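Local atomic coordinates of dipeptide Epimerase (Enterococcus faecalis V583, PDB entry 3K1G), a protein that belongs to the mandelate racemase/muconate lactonizing enzyme family of the enolase superfamily, built from an N-terminal capping domain and a TIM-type barrel domain. Residues A[132-137]-A[157-162]. Residues are numbered along the deposited sequence; the frame is centred on the assembly and turned at random.
With TYR (tyrosine), chain J; SER (serine), chain I.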
loop_
_atom_site.group_PDB
_atom_site.type_symbol
_atom_site.label_atom_id
_atom_site.label_comp_id
_atom_site.label_asym_id
_atom_site.label_seq_id
_atom_site.Cartn_x
_atom_site.Cartn_y
_atom_site.Cartn_z
ATOM N N ASP A 132 -2.246 8.164 7.434
ATOM C CA ASP A 132 -1.285 9.235 7.571
ATOM C C ASP A 132 -1.308 9.876 6.184
ATOM O O ASP A 132 -2.194 9.588 5.371
ATOM C CB ASP A 132 0.117 8.671 7.868
ATOM C CG ASP A 132 0.627 7.725 6.777
ATOM O OD1 ASP A 132 0.237 7.909 5.602
ATOM O OD2 ASP A 132 1.431 6.808 7.086
ATOM N N ILE A 133 -0.353 10.758 5.928
ATOM C CA ILE A 133 -0.216 11.390 4.626
ATOM C C ILE A 133 1.291 11.524 4.500
ATOM O O ILE A 133 1.972 11.856 5.474
ATOM C CB ILE A 133 -0.924 12.761 4.555
ATOM C CG1 ILE A 133 -0.976 13.229 3.098
ATOM C CG2 ILE A 133 -0.200 13.788 5.428
ATOM C CD1 ILE A 133 -1.925 14.398 2.851
ATOM N N THR A 134 1.821 11.234 3.320
ATOM C CA THR A 134 3.260 11.276 3.115
ATOM C C THR A 134 3.799 12.622 2.644
ATOM O O THR A 134 3.071 13.435 2.067
ATOM C CB THR A 134 3.694 10.176 2.112
ATOM O OG1 THR A 134 3.192 8.907 2.551
ATOM C CG2 THR A 134 5.208 10.091 2.022
ATOM N N LEU A 135 5.077 12.851 2.931
ATOM C CA LEU A 135 5.771 14.062 2.522
ATOM C C LEU A 135 6.973 13.591 1.723
ATOM O O LEU A 135 7.891 12.970 2.269
ATOM C CB LEU A 135 6.246 14.870 3.733
ATOM C CG LEU A 135 5.210 15.462 4.687
ATOM C CD1 LEU A 135 5.934 16.252 5.759
ATOM C CD2 LEU A 135 4.242 16.358 3.937
ATOM N N GLY A 136 6.951 13.863 0.422
ATOM C CA GLY A 136 8.047 13.461 -0.441
ATOM C C GLY A 136 9.309 14.234 -0.128
ATOM O O GLY A 136 9.243 15.377 0.323
ATOM N N ILE A 137 10.456 13.605 -0.368
ATOM C CA ILE A 137 11.742 14.225 -0.104
ATOM C C ILE A 137 11.745 15.629 -0.680
ATOM O O ILE A 137 11.144 15.876 -1.727
ATOM C CB ILE A 137 12.896 13.411 -0.730
ATOM C CG1 ILE A 137 12.913 12.004 -0.133
ATOM C CG2 ILE A 137 14.227 14.114 -0.491
ATOM C CD1 ILE A 137 14.046 11.133 -0.632
ATOM N N THR A 157 -0.721 11.902 11.887
ATOM C CA THR A 157 0.473 11.126 11.590
ATOM C C THR A 157 1.025 11.577 10.250
ATOM O O THR A 157 0.274 11.875 9.326
ATOM C CB THR A 157 0.181 9.614 11.518
ATOM O OG1 THR A 157 -0.452 9.192 12.731
ATOM C CG2 THR A 157 1.481 8.831 11.330
ATOM N N LEU A 158 2.343 11.631 10.147
ATOM C CA LEU A 158 2.963 12.046 8.909
ATOM C C LEU A 158 4.048 11.062 8.527
ATOM O O LEU A 158 4.832 10.626 9.373
ATOM C CB LEU A 158 3.564 13.447 9.055
ATOM C CG LEU A 158 2.602 14.557 9.484
ATOM C CD1 LEU A 158 3.347 15.879 9.526
ATOM C CD2 LEU A 158 1.435 14.638 8.521
ATOM N N LYS A 159 4.065 10.689 7.252
ATOM C CA LYS A 159 5.086 9.787 6.747
ATOM C C LYS A 159 6.093 10.721 6.080
ATOM O O LYS A 159 5.735 11.512 5.211
ATOM C CB LYS A 159 4.494 8.798 5.730
ATOM C CG LYS A 159 5.499 7.761 5.226
ATOM C CD LYS A 159 4.815 6.624 4.478
ATOM C CE LYS A 159 5.821 5.586 4.019
ATOM N NZ LYS A 159 5.163 4.394 3.414
ATOM N N ILE A 160 7.347 10.638 6.505
ATOM C CA ILE A 160 8.391 11.501 5.977
ATOM C C ILE A 160 9.452 10.720 5.222
ATOM O O ILE A 160 10.098 9.838 5.781
ATOM C CB ILE A 160 9.068 12.280 7.125
ATOM C CG1 ILE A 160 8.010 13.080 7.889
ATOM C CG2 ILE A 160 10.166 13.186 6.570
ATOM C CD1 ILE A 160 8.514 13.683 9.181
ATOM N N LYS A 161 9.633 11.060 3.948
ATOM C CA LYS A 161 10.620 10.391 3.108
ATOM C C LYS A 161 12.013 10.991 3.285
ATOM O O LYS A 161 12.162 12.199 3.456
ATOM C CB LYS A 161 10.200 10.484 1.636
ATOM C CG LYS A 161 8.941 9.694 1.291
ATOM C CD LYS A 161 9.237 8.202 1.272
ATOM C CE LYS A 161 8.028 7.393 0.828
ATOM N NZ LYS A 161 8.348 5.940 0.755
ATOM N N VAL A 162 13.026 10.131 3.238
ATOM C CA VAL A 162 14.410 10.551 3.392
ATOM C C VAL A 162 15.258 9.564 2.611
ATOM O O VAL A 162 14.778 8.488 2.253
ATOM C CB VAL A 162 14.855 10.517 4.883
ATOM C CG1 VAL A 162 13.995 11.462 5.712
ATOM C CG2 VAL A 162 14.759 9.101 5.428
HETATM N N TYR J . 4.461 4.228 -1.252
HETATM C CA TYR J . 5.785 3.622 -1.410
HETATM C C TYR J . 6.413 3.256 -0.071
HETATM O O TYR J . 5.679 3.230 0.938
HETATM C CB TYR J . 6.722 4.567 -2.169
HETATM C CG TYR J . 6.383 4.737 -3.633
HETATM C CD1 TYR J . 6.624 5.945 -4.281
HETATM C CD2 TYR J . 5.822 3.690 -4.374
HETATM C CE1 TYR J . 6.317 6.116 -5.628
HETATM C CE2 TYR J . 5.507 3.853 -5.726
HETATM C CZ TYR J . 5.758 5.072 -6.342
HETATM O OH TYR J . 5.436 5.263 -7.665
HETATM O OXT TYR J . 7.636 2.985 -0.061
HETATM N N SER I . 2.641 6.826 0.663
HETATM C CA SER I . 2.826 5.818 -0.427
HETATM C C SER I . 4.263 5.307 -0.501
HETATM O O SER I . 5.171 5.872 0.120
HETATM C CB SER I . 2.407 6.419 -1.776
HETATM O OG SER I . 2.992 7.694 -1.983
#
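Lys159 and Thr134 form a register pair of two parallel strands, their side chains side by side on the face turned to the barrel interior. Lys159 CB packs 3.4 Å from Thr134 OG1. CG lies anti to the backbone N (chi1 -176°), and from there the chain runs fully extended: CG passes OG1 and the methyl CG2 of Thr134, CD returns to 3.4 Å from OG1, and CE comes up to the carboxylate of the bound tyrosine. At the tip, Lys159 NZ gives a 2.8 Å hydrogen bond to tyrosine O and also makes salt bridges to Asp318 and Glu215. Lys161 reaches the same peptide-linked serine and tyrosine by another path: bent at chi2 (-73°), its chain passes Thr134 CG2, and NZ makes weak bonds to tyrosine OXT and to the serine carbonyl O besides hydrogen bonds to Asp189 and Asn191. Thr134 OG1 is itself hydrogen-bonded to Asp320. Three backbone hydrogen bonds join the strands: Lys159 N to Ile133 O, Leu135 N to Lys159 O (2.7 Å) and Lys161 N to Leu135 O. On the other face, Ile133 CG2 meets Leu158 CD2 at 3.6 Å. There Leu135, Leu158 and Ile160 pack against helix 140-153, the crossover of this beta-alpha-beta unit; Ile160 also touches helix 166-180, and strand 185-189 continues the barrel beyond strand 157-161.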